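Local coordinates for glycerol trinitrate reductase (Agrobacterium tumefaciens, PDB 5EPD), which is a flavin-dependent reductase of the Old Yellow Enzyme family, named for glycerol trinitrate, which probably works with FMN and a nicotinamide nucleotide, here in its FMN-free form, at residues A[28-33]-A[38-43]; A[68-73]-A[345-350]; A[78-83]-A[89-94]; A[149-152]-A[157-160]. All coordinates share one frame; numbering follows the deposited sequence.

Interaction 1 (A[28-33]-A[38-43]); sequences QPTSLG and ANRIVM
Thr30 and Arg40 form the more enclosed side of this contact, their side chains crossing at about a right angle. The methyl CG2 of Thr30 lies 3.6 Å from Arg40 CG and 3.9 Å from the backbone atom Asn39 O. With chi1 at 173°, Thr30 swings its hydroxyl to the far side from its own N, placing OG1 over one face of the Arg40 guanidinium but displaced toward the rim. The closest approach there, Thr30 OG1 to Arg40 NH2, is 4.0 Å and only a packing contact. The extended Arg40 chain carries NH1 on to Asp332 O, while NE is buried without a partner. Behind it, Asn39 closes an Asx turn, OD1 accepting from Ile41 N at 3.0 Å, and its ND2 binds Ser70 O. Gln28, Pro29 and Ala38 make the solvent-exposed rim, where a few backbone atoms still come close. Pro29 lays its ring against the carbonyl of Ala38, with Pro29 CG 3.5 Å from Ala38 O. Gln28 O receives a CA-H...O contact from Asn39 CA at 3.4 Å. Strand 30-31, half of a small hairpin with strand 36-37, thus meets residues 38-40, the lead-in to the first TIM-barrel strand, 41-43. No conventional hydrogen bond crosses: the proline has no N-H to give Ala38 O, and the side-chain bonds of Asn39 and Arg40 go to residues outside 28-33, leaving van der Waals and weak C-H contacts to join the segments.

Interaction 2 (A[68-73]-A[345-350]); sequences RASAGL and DLVERL
Ala71 and Val347 lie with their CA atoms 6.2 Å apart where a type I turn, running from Arg68 to Ala71 just before barrel strand 73-80, meets the first turn of helix 346-352. Val347 points at the turn and packs against its backbone: Val347 CG2 is 3.5 Å from Ser70 O and 3.8 Å from Ala71 CA. Beside this methyl-on-backbone packing lies a polar patch. Ser70 turns toward the helix, and its chi1 of 71° tucks OG over its own main chain. From there Ser70 OG lies at hydrogen-bonding distance from Glu348 OE1, 3.0 Å, though its single proton has another acceptor within reach. A water 2.6 Å from Ser70 OG is a further partner, the direction of that bond being open. Glu348 reaches back because its chain bends at chi2 (83°), bringing OE1 within 3.1 Å of the acceptor Asp345 O. Asp345 occupies the N-cap position without making a capping bond. Its OD1 instead forms a salt bridge with Arg349, taking NE (3.0 Å from Asp345 OD1) and an NH side-on in the guanidinium plane, NE coming from above the Asp345 carboxylate plane; its OD2 accepts from Phe378 N. The water, not the Asp345 side chain, accepts from Val347 N in the first turn, at 3.1 Å. The positive helix end would tend to steady the Glu348 charge, while the carbonyl of Asp345 probably works against it.

Interaction 3 (A[78-83]-A[89-94]); sequences ATQISQ and QDTPGI
The carboxamide of Gln80 is the flat group here, with Thr91 bonding at both of its polar atoms and Pro92 O over one face, 3.0 Å from Gln80 CD. Thr91 OG1 donates to Gln80 OE1 at a modelled 2.5 Å, unusually short and so of doubtful exact length, tilted only 17° from the carbonyl plane. Gln80 OE1 also lies 2.9 Å from Pro92 O, two acceptors with no bond between them. Gln80 NE2 gives a proton to Thr91 O at 2.9 Å; that oxygen stands 30° out of the amide plane, and the donor approaches from above the Thr91 carbonyl. Two bonds to one residue would hold the amide's rotation, and a bend at chi2 (-104°) brings it across to the loop. Beside it, a single bridge joins the backbones: Ile94 N donates to Gln80 O at 3.1 Å, and Gln80 N gives a weak bond to Pro92 O. On Thr79, OG1 crosses near Pro92 CG at 3.6 Å while bonding Glu77 O, and CG2 meets Ile94 CB at 3.7 Å. The contact pins the loop after the second barrel strand, 73-80, to that strand's C-terminal end. Trp103 of helix 97-112 packs on Thr79, Pro92 and Ile94, strand 117-122 lies alongside, and Ile81 leans on helix 171-187.

Interaction 4 (A[149-152]-A[157-160]); sequences VKTF and FVDV
Lys150 and Asp159 run side by side and point the same way, whereas Phe152 and Phe157 cross obliquely. The lysine chain stays extended to its last torsion, where a bend (chi4 -59°) drops NZ to 3.0 Å from Asp159 OD1. This salt bridge meets the carboxylate on its syn side, 27° out of plane. Lys150 also crosses Phe157 at about a right angle, its CD 4.0 Å from Phe157 CB. The Phe152 and Phe157 rings share a face of the hairpin, their centroids 5.6 Å apart and their planes at 36°, with Phe157 CE1 4.0 Å from Phe152 CB. On the opposite face Thr151 and Val158 lie together, Thr151 CG2 being 4.1 Å from Val158 CG1. Val160 then crosses Thr151 almost perpendicularly, its CG1 3.8 Å from Thr151 CG2. Backbone bonds Thr151 N to Val158 O (2.7 Å), Val158 N to Thr151 O, and Val160 N to Val149 O (3.1 Å) zip the antiparallel strands together. The hairpin, strands 150-153 and 156-159, is an excursion between barrel strand 117-122 and helix 171-187. Loops meet it at several points: Thr151 OG1 bonds Gly87 O, Phe152 rests on Asn49 and shares a backbone bond with Gln89, and Val158 touches His129.

How the interactions relate
From the N terminus, interaction 1 comes first and closes a short loop around strand 36-37, leading directly into barrel strand 41-43. Interaction 2 opens next but closes only near the end of the barrel, joining the approach to the second strand with helix 346-352; interactions 3 and 4 are nested within that long loop, in series with each other. Interactions 1 and 2 touch, Met43 N lying 2.8 Å from Leu73 O, a probable hydrogen bond between the first two barrel strands. Interaction 3 ties down the far end of strand 73-80, on the other side of the chain's centre from interaction 1. Its loop meets interaction 4 through a probable hydrogen bond from Gln89 N to Phe152 O.

Interaction 1 (A[28-33]-A[38-43])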
# COMPACT_ATOMS: atom_id res chain seq x y z
N GLN A 28 12.07 -1.78 -19.95
CA GLN A 28 11.26 -2.33 -21.03
C GLN A 28 9.92 -2.84 -20.52
O GLN A 28 9.80 -3.20 -19.34
CB GLN A 28 12.03 -3.38 -21.84
CG GLN A 28 12.97 -4.30 -21.06
CD GLN A 28 13.98 -4.98 -21.97
OE1 GLN A 28 14.51 -4.36 -22.90
NE2 GLN A 28 14.24 -6.27 -21.71
N PRO A 29 8.89 -2.83 -21.39
CA PRO A 29 7.54 -3.12 -20.96
C PRO A 29 7.34 -4.56 -20.52
O PRO A 29 8.15 -5.45 -20.76
CB PRO A 29 6.69 -2.86 -22.21
CG PRO A 29 7.56 -2.09 -23.10
CD PRO A 29 8.93 -2.62 -22.84
N THR A 30 6.23 -4.78 -19.85
CA THR A 30 5.97 -6.09 -19.31
C THR A 30 4.50 -6.11 -18.99
O THR A 30 3.80 -5.11 -19.21
CB THR A 30 6.86 -6.38 -18.08
OG1 THR A 30 6.46 -7.60 -17.49
CG2 THR A 30 6.80 -5.26 -17.05
N SER A 31 4.00 -7.26 -18.56
CA SER A 31 2.59 -7.34 -18.23
C SER A 31 2.43 -7.76 -16.78
O SER A 31 3.29 -8.42 -16.20
CB SER A 31 1.86 -8.30 -19.16
OG SER A 31 2.58 -9.51 -19.25
N LEU A 32 1.33 -7.32 -16.21
CA LEU A 32 0.97 -7.68 -14.86
C LEU A 32 -0.45 -8.21 -14.97
O LEU A 32 -1.34 -7.47 -15.38
CB LEU A 32 1.02 -6.45 -13.95
CG LEU A 32 0.61 -6.69 -12.50
CD1 LEU A 32 1.59 -7.65 -11.83
CD2 LEU A 32 0.50 -5.36 -11.77
N GLY A 33 -0.65 -9.48 -14.62
CA GLY A 33 -1.94 -10.12 -14.77
C GLY A 33 -2.52 -9.75 -16.11
O GLY A 33 -1.88 -9.95 -17.15
N ALA A 38 4.38 -0.15 -19.14
CA ALA A 38 5.38 0.48 -20.01
C ALA A 38 6.81 0.13 -19.59
O ALA A 38 7.70 0.11 -20.41
CB ALA A 38 5.19 2.00 -20.04
N ASN A 39 7.02 -0.17 -18.31
CA ASN A 39 8.35 -0.55 -17.80
C ASN A 39 8.17 -1.26 -16.44
O ASN A 39 7.05 -1.48 -15.97
CB ASN A 39 9.26 0.68 -17.67
CG ASN A 39 8.65 1.75 -16.78
OD1 ASN A 39 8.32 1.49 -15.62
ND2 ASN A 39 8.46 2.95 -17.33
N ARG A 40 9.28 -1.60 -15.81
CA ARG A 40 9.27 -2.44 -14.64
C ARG A 40 9.44 -1.63 -13.36
O ARG A 40 9.68 -2.19 -12.27
CB ARG A 40 10.37 -3.50 -14.76
CG ARG A 40 10.04 -4.59 -15.76
CD ARG A 40 11.17 -5.60 -15.84
NE ARG A 40 10.91 -6.56 -16.91
CZ ARG A 40 10.49 -7.82 -16.75
NH1 ARG A 40 10.29 -8.35 -15.54
NH2 ARG A 40 10.28 -8.57 -17.83
N ILE A 41 9.32 -0.31 -13.48
CA ILE A 41 9.46 0.58 -12.31
C ILE A 41 8.08 0.88 -11.69
O ILE A 41 7.15 1.39 -12.35
CB ILE A 41 10.21 1.87 -12.67
CG1 ILE A 41 11.61 1.53 -13.20
CG2 ILE A 41 10.33 2.77 -11.45
CD1 ILE A 41 12.20 2.68 -14.00
N VAL A 42 7.96 0.56 -10.40
CA VAL A 42 6.72 0.80 -9.67
C VAL A 42 6.89 1.96 -8.68
O VAL A 42 7.91 2.07 -7.97
CB VAL A 42 6.29 -0.48 -8.95
CG1 VAL A 42 5.00 -0.27 -8.18
CG2 VAL A 42 6.15 -1.59 -9.99
N MET A 43 5.89 2.84 -8.66
CA MET A 43 5.80 3.86 -7.63
C MET A 43 5.09 3.26 -6.44
O MET A 43 3.90 2.92 -6.49
CB MET A 43 5.05 5.11 -8.12
CG MET A 43 4.89 6.17 -7.03
SD MET A 43 4.14 7.64 -7.73
CE MET A 43 3.71 8.52 -6.23

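Interaction 2 (A[68-73]-A[345-350])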
# COMPACT_ATOMS: atom_id res chain seq x y z
N ARG A 68 3.79 11.80 -12.39
CA ARG A 68 4.64 10.61 -12.15
C ARG A 68 4.16 9.41 -12.97
O ARG A 68 4.62 8.29 -12.75
CB ARG A 68 4.59 10.25 -10.66
CG ARG A 68 5.22 11.35 -9.83
CD ARG A 68 4.82 11.40 -8.36
NE ARG A 68 5.69 12.43 -7.77
CZ ARG A 68 5.55 13.75 -7.98
NH1 ARG A 68 4.51 14.23 -8.68
NH2 ARG A 68 6.45 14.59 -7.48
N ALA A 69 3.29 9.65 -13.94
CA ALA A 69 2.65 8.57 -14.67
C ALA A 69 3.58 7.87 -15.68
O ALA A 69 3.18 6.88 -16.31
CB ALA A 69 1.42 9.11 -15.36
N SER A 70 4.82 8.36 -15.84
CA SER A 70 5.80 7.62 -16.65
C SER A 70 6.26 6.35 -15.92
O SER A 70 6.87 5.45 -16.53
CB SER A 70 6.99 8.51 -17.04
OG SER A 70 7.81 8.78 -15.93
N ALA A 71 5.94 6.25 -14.62
CA ALA A 71 6.09 4.97 -13.92
C ALA A 71 5.28 3.88 -14.64
O ALA A 71 4.10 4.08 -14.99
CB ALA A 71 5.67 5.08 -12.45
N GLY A 72 5.92 2.73 -14.86
CA GLY A 72 5.22 1.54 -15.33
C GLY A 72 3.93 1.29 -14.57
O GLY A 72 2.89 1.04 -15.19
N LEU A 73 3.98 1.36 -13.24
CA LEU A 73 2.79 1.20 -12.40
C LEU A 73 2.91 2.10 -11.18
O LEU A 73 3.98 2.16 -10.53
CB LEU A 73 2.65 -0.27 -11.95
CG LEU A 73 1.46 -0.63 -11.04
CD1 LEU A 73 0.13 -0.55 -11.77
CD2 LEU A 73 1.62 -2.00 -10.42
N ASP A 345 9.99 12.74 -12.86
CA ASP A 345 10.61 12.12 -14.03
C ASP A 345 11.65 11.04 -13.64
O ASP A 345 12.61 10.81 -14.38
CB ASP A 345 11.22 13.22 -14.94
CG ASP A 345 12.25 14.10 -14.22
OD1 ASP A 345 12.12 14.33 -13.00
OD2 ASP A 345 13.17 14.62 -14.90
N LEU A 346 11.43 10.37 -12.49
CA LEU A 346 12.34 9.35 -11.98
C LEU A 346 12.69 8.29 -13.00
O LEU A 346 13.86 7.90 -13.11
CB LEU A 346 11.75 8.63 -10.74
CG LEU A 346 12.68 7.59 -10.08
CD1 LEU A 346 13.95 8.25 -9.56
CD2 LEU A 346 11.96 6.88 -8.95
N VAL A 347 11.70 7.81 -13.75
CA VAL A 347 11.97 6.79 -14.76
C VAL A 347 13.02 7.31 -15.75
O VAL A 347 14.07 6.68 -15.95
CB VAL A 347 10.69 6.32 -15.50
CG1 VAL A 347 11.03 5.29 -16.58
CG2 VAL A 347 9.74 5.68 -14.52
N GLU A 348 12.75 8.49 -16.30
CA GLU A 348 13.60 9.11 -17.32
C GLU A 348 15.01 9.34 -16.79
O GLU A 348 15.99 9.10 -17.51
CB GLU A 348 12.99 10.44 -17.81
CG GLU A 348 11.68 10.31 -18.60
CD GLU A 348 10.41 10.19 -17.73
OE1 GLU A 348 10.49 10.00 -16.49
OE2 GLU A 348 9.29 10.27 -18.31
N ARG A 349 15.11 9.77 -15.53
CA ARG A 349 16.41 10.07 -14.90
C ARG A 349 17.21 8.80 -14.60
O ARG A 349 18.44 8.82 -14.61
CB ARG A 349 16.22 10.83 -13.58
CG ARG A 349 15.67 12.24 -13.75
CD ARG A 349 15.96 13.04 -12.49
NE ARG A 349 15.01 14.13 -12.30
CZ ARG A 349 15.27 15.24 -11.61
NH1 ARG A 349 16.45 15.42 -11.01
NH2 ARG A 349 14.34 16.18 -11.51
N LEU A 350 16.51 7.70 -14.30
CA LEU A 350 17.18 6.43 -14.02
C LEU A 350 17.76 5.93 -15.34
O LEU A 350 18.89 5.40 -15.39
CB LEU A 350 16.21 5.42 -13.40
CG LEU A 350 15.75 5.68 -11.94
CD1 LEU A 350 14.68 4.67 -11.57
CD2 LEU A 350 16.90 5.60 -10.95
O HOH W 1 8.71 8.73 -13.46

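Interaction 3 (A[78-83]-A[89-94])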
# COMPACT_ATOMS: atom_id res chain seq x y z
N ALA A 78 -1.97 4.63 0.52
CA ALA A 78 -2.91 3.84 1.31
C ALA A 78 -4.23 4.64 1.50
O ALA A 78 -4.20 5.82 1.86
CB ALA A 78 -2.31 3.48 2.65
N THR A 79 -5.35 3.95 1.25
CA THR A 79 -6.66 4.55 1.09
C THR A 79 -7.68 3.68 1.89
O THR A 79 -7.96 2.52 1.53
CB THR A 79 -6.98 4.68 -0.42
OG1 THR A 79 -6.18 5.72 -1.01
CG2 THR A 79 -8.49 4.98 -0.69
N GLN A 80 -8.18 4.23 3.00
CA GLN A 80 -9.12 3.53 3.91
C GLN A 80 -10.45 3.10 3.28
O GLN A 80 -11.10 3.85 2.52
CB GLN A 80 -9.44 4.36 5.13
CG GLN A 80 -10.11 5.69 4.80
CD GLN A 80 -9.17 6.88 4.92
OE1 GLN A 80 -7.95 6.77 4.75
NE2 GLN A 80 -9.74 8.03 5.21
N ILE A 81 -10.83 1.88 3.64
CA ILE A 81 -12.08 1.26 3.18
C ILE A 81 -13.32 1.69 4.02
O ILE A 81 -14.47 1.51 3.59
CB ILE A 81 -11.91 -0.26 3.18
CG1 ILE A 81 -11.71 -0.81 4.60
CG2 ILE A 81 -10.73 -0.63 2.28
CD1 ILE A 81 -11.67 -2.32 4.69
N SER A 82 -13.07 2.25 5.21
CA SER A 82 -14.09 2.73 6.14
C SER A 82 -13.42 3.76 7.02
O SER A 82 -12.20 3.85 7.03
CB SER A 82 -14.55 1.59 7.02
OG SER A 82 -13.45 1.06 7.75
N GLN A 83 -14.19 4.54 7.77
CA GLN A 83 -13.57 5.51 8.71
C GLN A 83 -12.95 4.79 9.91
O GLN A 83 -12.00 5.30 10.55
CB GLN A 83 -14.60 6.52 9.17
CG GLN A 83 -14.06 7.69 9.96
CD GLN A 83 -15.20 8.49 10.56
OE1 GLN A 83 -16.26 8.61 9.96
NE2 GLN A 83 -15.01 9.02 11.76
N GLN A 89 -4.69 11.58 9.76
CA GLN A 89 -5.58 12.63 9.24
C GLN A 89 -5.46 12.82 7.72
O GLN A 89 -4.37 12.66 7.13
CB GLN A 89 -5.30 13.96 9.93
CG GLN A 89 -3.87 14.50 9.77
CD GLN A 89 -3.72 15.89 10.41
OE1 GLN A 89 -4.00 16.10 11.61
NE2 GLN A 89 -3.29 16.86 9.60
N ASP A 90 -6.58 13.13 7.09
CA ASP A 90 -6.56 13.60 5.69
C ASP A 90 -5.99 12.60 4.71
O ASP A 90 -5.47 12.97 3.66
CB ASP A 90 -5.82 14.94 5.59
CG ASP A 90 -6.44 15.98 6.47
OD1 ASP A 90 -7.70 16.06 6.42
OD2 ASP A 90 -5.71 16.70 7.20
N THR A 91 -6.09 11.32 5.05
CA THR A 91 -5.86 10.28 4.09
C THR A 91 -7.22 10.05 3.39
O THR A 91 -8.28 10.20 3.98
CB THR A 91 -5.29 9.01 4.76
OG1 THR A 91 -6.27 8.42 5.61
CG2 THR A 91 -4.06 9.31 5.60
N PRO A 92 -7.19 9.70 2.10
CA PRO A 92 -8.46 9.56 1.36
C PRO A 92 -9.17 8.26 1.56
O PRO A 92 -8.57 7.29 2.00
CB PRO A 92 -8.01 9.66 -0.12
CG PRO A 92 -6.61 9.16 -0.12
CD PRO A 92 -6.02 9.65 1.20
N GLY A 93 -10.43 8.23 1.16
CA GLY A 93 -11.26 7.03 1.30
C GLY A 93 -11.65 6.42 -0.03
O GLY A 93 -11.33 6.94 -1.11
N ILE A 94 -12.31 5.28 0.06
CA ILE A 94 -12.84 4.64 -1.14
C ILE A 94 -14.17 3.99 -0.78
O ILE A 94 -14.52 2.95 -1.31
CB ILE A 94 -11.80 3.66 -1.75
CG1 ILE A 94 -12.27 3.07 -3.09
CG2 ILE A 94 -11.46 2.55 -0.77
CD1 ILE A 94 -12.73 4.12 -4.08

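Interaction 4 (A[149-152]-A[157-160])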
# COMPACT_ATOMS: atom_id res chain seq x y z
N VAL A 149 3.59 3.39 18.75
CA VAL A 149 3.90 4.34 17.69
C VAL A 149 2.99 5.56 17.75
O VAL A 149 1.94 5.54 18.41
CB VAL A 149 3.84 3.71 16.27
CG1 VAL A 149 4.66 2.41 16.23
CG2 VAL A 149 2.40 3.49 15.80
N LYS A 150 3.43 6.63 17.10
CA LYS A 150 2.64 7.86 16.99
C LYS A 150 1.97 7.91 15.64
O LYS A 150 2.33 7.18 14.71
CB LYS A 150 3.52 9.09 17.14
CG LYS A 150 4.33 9.15 18.43
CD LYS A 150 5.20 10.39 18.44
CE LYS A 150 6.10 10.43 19.66
NZ LYS A 150 5.32 10.40 20.94
N THR A 151 0.97 8.77 15.54
CA THR A 151 0.31 9.02 14.26
C THR A 151 0.18 10.52 14.09
O THR A 151 0.52 11.28 15.00
CB THR A 151 -1.05 8.32 14.17
OG1 THR A 151 -1.62 8.58 12.89
CG2 THR A 151 -2.02 8.81 15.27
N PHE A 152 -0.27 10.92 12.90
CA PHE A 152 -0.32 12.32 12.50
C PHE A 152 -1.79 12.64 12.55
O PHE A 152 -2.56 12.16 11.72
CB PHE A 152 0.24 12.46 11.09
CG PHE A 152 0.18 13.86 10.51
CD1 PHE A 152 0.49 14.99 11.27
CD2 PHE A 152 -0.13 14.04 9.14
CE1 PHE A 152 0.44 16.27 10.69
CE2 PHE A 152 -0.17 15.32 8.58
CZ PHE A 152 0.12 16.43 9.35
N PHE A 157 2.08 15.05 15.94
CA PHE A 157 2.28 13.61 16.24
C PHE A 157 1.89 13.21 17.67
O PHE A 157 2.40 13.76 18.66
CB PHE A 157 3.72 13.22 15.95
CG PHE A 157 4.13 13.53 14.55
CD1 PHE A 157 3.68 12.75 13.50
CD2 PHE A 157 4.93 14.63 14.27
CE1 PHE A 157 4.02 13.03 12.20
CE2 PHE A 157 5.29 14.91 12.98
CZ PHE A 157 4.84 14.12 11.94
N VAL A 158 0.99 12.24 17.78
CA VAL A 158 0.48 11.81 19.07
C VAL A 158 0.50 10.28 19.12
O VAL A 158 0.40 9.59 18.08
CB VAL A 158 -0.96 12.33 19.25
CG1 VAL A 158 -1.92 11.58 18.35
CG2 VAL A 158 -1.45 12.20 20.70
N ASP A 159 0.63 9.73 20.33
CA ASP A 159 0.56 8.27 20.46
C ASP A 159 -0.81 7.77 19.99
O ASP A 159 -1.84 8.44 20.19
CB ASP A 159 0.82 7.85 21.90
CG ASP A 159 2.16 8.31 22.41
OD1 ASP A 159 3.12 8.42 21.63
OD2 ASP A 159 2.25 8.60 23.61
N VAL A 160 -0.81 6.63 19.34
CA VAL A 160 -2.05 5.98 18.97
C VAL A 160 -2.81 5.55 20.23
O VAL A 160 -2.22 5.37 21.29
CB VAL A 160 -1.83 4.79 18.01
CG1 VAL A 160 -1.31 5.30 16.66
CG2 VAL A 160 -0.88 3.72 18.60